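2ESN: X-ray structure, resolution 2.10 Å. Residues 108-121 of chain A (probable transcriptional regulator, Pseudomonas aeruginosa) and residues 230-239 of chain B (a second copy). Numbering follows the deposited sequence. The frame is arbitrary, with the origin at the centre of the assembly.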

# COMPACT_ATOMS: atom_id res chain seq x y z
N THR A 108 17.85 -4.17 14.66
CA THR A 108 18.67 -3.04 14.22
C THR A 108 20.06 -3.61 14.00
O THR A 108 20.29 -4.80 14.26
N ASP A 109 21.03 -2.81 13.55
CA ASP A 109 22.36 -3.44 13.44
C ASP A 109 22.92 -3.85 14.77
O ASP A 109 23.67 -4.81 14.84
N TYR A 110 22.65 -3.06 15.80
CA TYR A 110 23.18 -3.38 17.08
C TYR A 110 22.61 -4.73 17.65
O TYR A 110 23.40 -5.54 18.21
N THR A 111 21.30 -4.97 17.57
CA THR A 111 20.74 -6.19 18.16
C THR A 111 21.12 -7.41 17.31
O THR A 111 21.28 -8.50 17.84
N ALA A 112 21.26 -7.20 16.00
CA ALA A 112 21.89 -8.19 15.12
C ALA A 112 23.33 -8.50 15.51
O ALA A 112 23.73 -9.64 15.59
N PHE A 113 24.14 -7.49 15.74
CA PHE A 113 25.46 -7.73 16.27
C PHE A 113 25.48 -8.45 17.63
O PHE A 113 26.35 -9.27 17.89
N ALA A 114 24.53 -8.11 18.52
CA ALA A 114 24.52 -8.63 19.87
C ALA A 114 24.03 -10.09 19.89
O ALA A 114 24.59 -10.93 20.56
N LEU A 115 22.97 -10.37 19.15
CA LEU A 115 22.35 -11.67 19.14
C LEU A 115 23.01 -12.72 18.23
O LEU A 115 23.35 -13.79 18.70
N LEU A 116 23.16 -12.41 16.93
CA LEU A 116 23.50 -13.41 15.95
C LEU A 116 24.77 -14.22 16.22
O LEU A 116 24.72 -15.42 16.10
N PRO A 117 25.91 -13.57 16.51
CA PRO A 117 27.17 -14.34 16.70
C PRO A 117 27.04 -15.48 17.73
O PRO A 117 27.26 -16.63 17.35
N PRO A 118 26.63 -15.18 18.98
CA PRO A 118 26.46 -16.33 19.87
C PRO A 118 25.27 -17.26 19.56
O PRO A 118 25.43 -18.47 19.69
N LEU A 119 24.09 -16.73 19.23
CA LEU A 119 22.98 -17.61 18.94
C LEU A 119 23.34 -18.63 17.84
O LEU A 119 23.16 -19.87 17.97
N MET A 120 23.88 -18.11 16.75
CA MET A 120 24.19 -18.99 15.61
C MET A 120 25.47 -19.82 15.77
O MET A 120 25.64 -20.83 15.09
N ASN A 121 26.39 -19.37 16.62
CA ASN A 121 27.49 -20.24 16.94
C ASN A 121 26.94 -21.62 17.45
O ASN A 121 27.48 -22.67 17.12
N ALA B 230 21.99 -19.59 5.43
CA ALA B 230 21.65 -19.75 6.85
C ALA B 230 21.01 -18.45 7.44
O ALA B 230 20.03 -18.53 8.12
N VAL B 231 21.55 -17.27 7.14
CA VAL B 231 21.03 -16.01 7.77
C VAL B 231 20.99 -14.94 6.72
O VAL B 231 21.92 -14.82 5.95
N GLN B 232 19.90 -14.18 6.63
CA GLN B 232 19.89 -12.89 5.86
C GLN B 232 19.72 -11.78 6.88
O GLN B 232 18.98 -11.95 7.85
N LEU B 233 20.39 -10.65 6.67
CA LEU B 233 20.35 -9.52 7.60
C LEU B 233 20.76 -8.31 6.76
O LEU B 233 21.42 -8.51 5.72
N PRO B 234 20.27 -7.08 7.11
CA PRO B 234 20.53 -5.85 6.31
C PRO B 234 21.87 -5.20 6.50
O PRO B 234 22.27 -4.34 5.71
N THR B 235 22.62 -5.67 7.49
CA THR B 235 23.78 -4.96 7.97
C THR B 235 25.07 -5.78 7.75
O THR B 235 25.18 -6.90 8.24
N VAL B 236 26.01 -5.22 7.01
CA VAL B 236 27.28 -5.92 6.70
C VAL B 236 28.22 -5.97 7.91
O VAL B 236 28.89 -6.94 8.11
N LEU B 237 28.29 -4.89 8.69
CA LEU B 237 29.24 -4.91 9.80
C LEU B 237 28.88 -5.96 10.85
O LEU B 237 29.77 -6.62 11.39
N ALA B 238 27.57 -6.17 11.04
CA ALA B 238 27.09 -7.20 11.95
C ALA B 238 27.31 -8.53 11.30
O ALA B 238 27.75 -9.47 11.96
N ALA B 239 27.08 -8.61 9.98
CA ALA B 239 27.28 -9.87 9.22
C ALA B 239 28.72 -10.37 9.47
O ALA B 239 28.95 -11.60 9.49

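The contact joins a helix of chain A, which begins at Asp A109 and runs on past Asn A121, to a short strand of chain B that includes Val B231 to Leu B233, and the first turn of the helix that follows it. Helix and strand run nearly antiparallel, at 162° between their N-to-C directions, so a walk along the strand and on to Thr B235 runs backward along the helix, from Met A120 to Asp A109; at Ala B238 the contacts turn back to Phe A113. No hydrogen bond crosses between the two stretches; the 373 Å² they bury is covered mainly by apolar side chains.

Ala B230, where the chain turns a corner, directs its CB toward chain A but stops short of contact. Val B231 is the first residue to engage. Its chi1 is t, and its two methyls meet different partners: CG1 lies 3.8 Å from CD1 of Leu A116, and CG2 lies 3.8 Å from CE of Met A120. A branched residue suits this place, since it is at home in a strand and its fork can fill the space beside two helix residues one turn apart. Met A120 reaches it with all three chi angles in the m well, a compact fold of an unbranched, flexible chain that brings its terminal methyl to the valine.

Gln B232 follows the alternation of a strand and points away from the helix. Leu B233 then points back toward it, with chi1 p and chi2 t, and its longer apolar side chain carries CD1 from the strand to within 3.6 Å of CD1 of Leu A116. The same CD1 is 4.4 Å from CB of Ala A112, a looser approach. Leu A116, with chi1 m and chi2 t, extends its CD1 to both strand residues that face the helix, Val B231 and Leu B233, and so ties the two together.

Pro B234 carries the chain out of the strand without touching the helix stretch. Thr B235 stands at the N-cap of the next helix, where a short side chain with an oxygen can serve a backbone amide left without a partner from a preceding turn. Here Ala B238 N donates to Thr B235 OG1 at 3.3 Å. With chi1 t, the threonine also presents its CG2 to Ala A112, 4.1 Å from that residue's CB, while OG1 lies 3.5 Å from CB of Asp A109. Asp A109, chi1 p, points its CA-to-CB bond toward chain B, yet its carboxylate oxygens find their hydrogen bonds elsewhere in the structure.

Val B236 is out of reach, and Leu B237 points sideways without making contact. Ala B238 closes the sequence of contacts and has the largest area covered by the opposing stretch. Its CB packs 3.8 Å from Asp A109 O, 3.8 Å from Phe A113 N, and 4.0 Å from CB of Ala A112, whose small methyl points toward chain B and lies near Leu B233, Thr B235 and Ala B238 alike. Phe A113, chi1 t, offers its own CB at 4.2 Å rather than its ring. The small methyl of Ala B238 suits this place because the backbones come close, with the CA atoms of Phe A113 and Ala B238 only 4.6 Å apart. Ala B239 turns its CB away from chain A.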

# COMPACT_ATOMS: atom_id res chain seq x y z
CB THR A 108 18.82 -2.03 15.36
OG1 THR A 108 19.41 -2.69 16.49
CG2 THR A 108 17.47 -1.46 15.78
CB ASP A 109 23.40 -2.62 12.66
CG ASP A 109 23.94 -1.49 13.42
OD1 ASP A 109 23.17 -0.84 14.21
OD2 ASP A 109 25.13 -1.20 13.19
CB TYR A 110 22.97 -2.23 18.06
CG TYR A 110 23.39 -2.65 19.41
CD1 TYR A 110 24.70 -3.07 19.64
CD2 TYR A 110 22.48 -2.69 20.48
CE1 TYR A 110 25.09 -3.53 20.91
CE2 TYR A 110 22.86 -3.13 21.68
CZ TYR A 110 24.19 -3.54 21.90
OH TYR A 110 24.55 -3.99 23.18
CB THR A 111 19.20 -6.12 18.36
OG1 THR A 111 18.59 -5.60 17.17
CG2 THR A 111 18.88 -5.21 19.58
CB ALA A 112 21.82 -7.72 13.65
CB PHE A 113 26.11 -6.36 16.45
CG PHE A 113 27.31 -6.38 17.35
CD1 PHE A 113 28.55 -6.84 16.85
CD2 PHE A 113 27.19 -6.00 18.69
CE1 PHE A 113 29.64 -6.87 17.69
CE2 PHE A 113 28.25 -6.02 19.53
CZ PHE A 113 29.51 -6.43 19.04
CB ALA A 114 23.62 -7.70 20.81
CB LEU A 115 20.88 -11.54 18.71
CG LEU A 115 20.00 -12.80 18.87
CD1 LEU A 115 19.99 -13.32 20.34
CD2 LEU A 115 18.59 -12.53 18.39
CB LEU A 116 23.48 -12.83 14.52
CG LEU A 116 22.10 -12.46 13.94
CD1 LEU A 116 22.26 -12.02 12.49
CD2 LEU A 116 21.13 -13.60 14.00
CB PRO A 117 28.19 -13.25 17.10
CG PRO A 117 27.62 -11.95 16.36
CD PRO A 117 26.14 -12.10 16.62
CB PRO A 118 26.27 -15.69 21.25
CG PRO A 118 25.75 -14.30 20.94
CD PRO A 118 26.39 -13.90 19.67
CB LEU A 119 21.73 -16.77 18.53
CG LEU A 119 20.56 -17.65 18.15
CD1 LEU A 119 19.90 -18.37 19.41
CD2 LEU A 119 19.57 -16.82 17.34
CB MET A 120 24.24 -18.20 14.31
CG MET A 120 22.96 -17.42 13.97
SD MET A 120 21.40 -18.26 13.90
CE MET A 120 21.69 -19.40 12.67
CB ASN A 121 28.39 -19.59 17.94
CG ASN A 121 29.46 -20.56 18.44
OD1 ASN A 121 29.34 -21.12 19.52
ND2 ASN A 121 30.50 -20.75 17.65
CB ALA B 230 22.90 -20.16 7.66
CB VAL B 231 21.95 -15.55 8.87
CG1 VAL B 231 21.44 -14.19 9.47
CG2 VAL B 231 22.18 -16.70 9.98
CB GLN B 232 18.75 -12.77 4.84
CG GLN B 232 18.48 -13.98 4.03
CD GLN B 232 17.27 -13.81 3.10
OE1 GLN B 232 17.43 -13.67 1.91
NE2 GLN B 232 16.07 -13.85 3.64
CB LEU B 233 21.22 -9.74 8.85
CG LEU B 233 22.78 -9.65 8.69
CD1 LEU B 233 23.42 -9.58 10.04
CD2 LEU B 233 23.39 -10.86 7.84
CB PRO B 234 19.41 -4.85 6.77
CG PRO B 234 18.55 -5.60 7.68
CD PRO B 234 19.31 -6.82 8.20
CB THR B 235 23.59 -4.71 9.52
OG1 THR B 235 24.89 -4.54 10.11
CG2 THR B 235 22.92 -5.96 10.16
CB VAL B 236 28.08 -5.33 5.45
CG1 VAL B 236 28.71 -3.97 5.69
CG2 VAL B 236 29.21 -6.29 5.08
CB LEU B 237 29.45 -3.52 10.38
CG LEU B 237 29.79 -2.43 9.33
CD1 LEU B 237 29.61 -1.03 9.94
CD2 LEU B 237 31.13 -2.64 8.80
CB ALA B 238 25.56 -6.97 12.29
CB ALA B 239 27.06 -9.63 7.66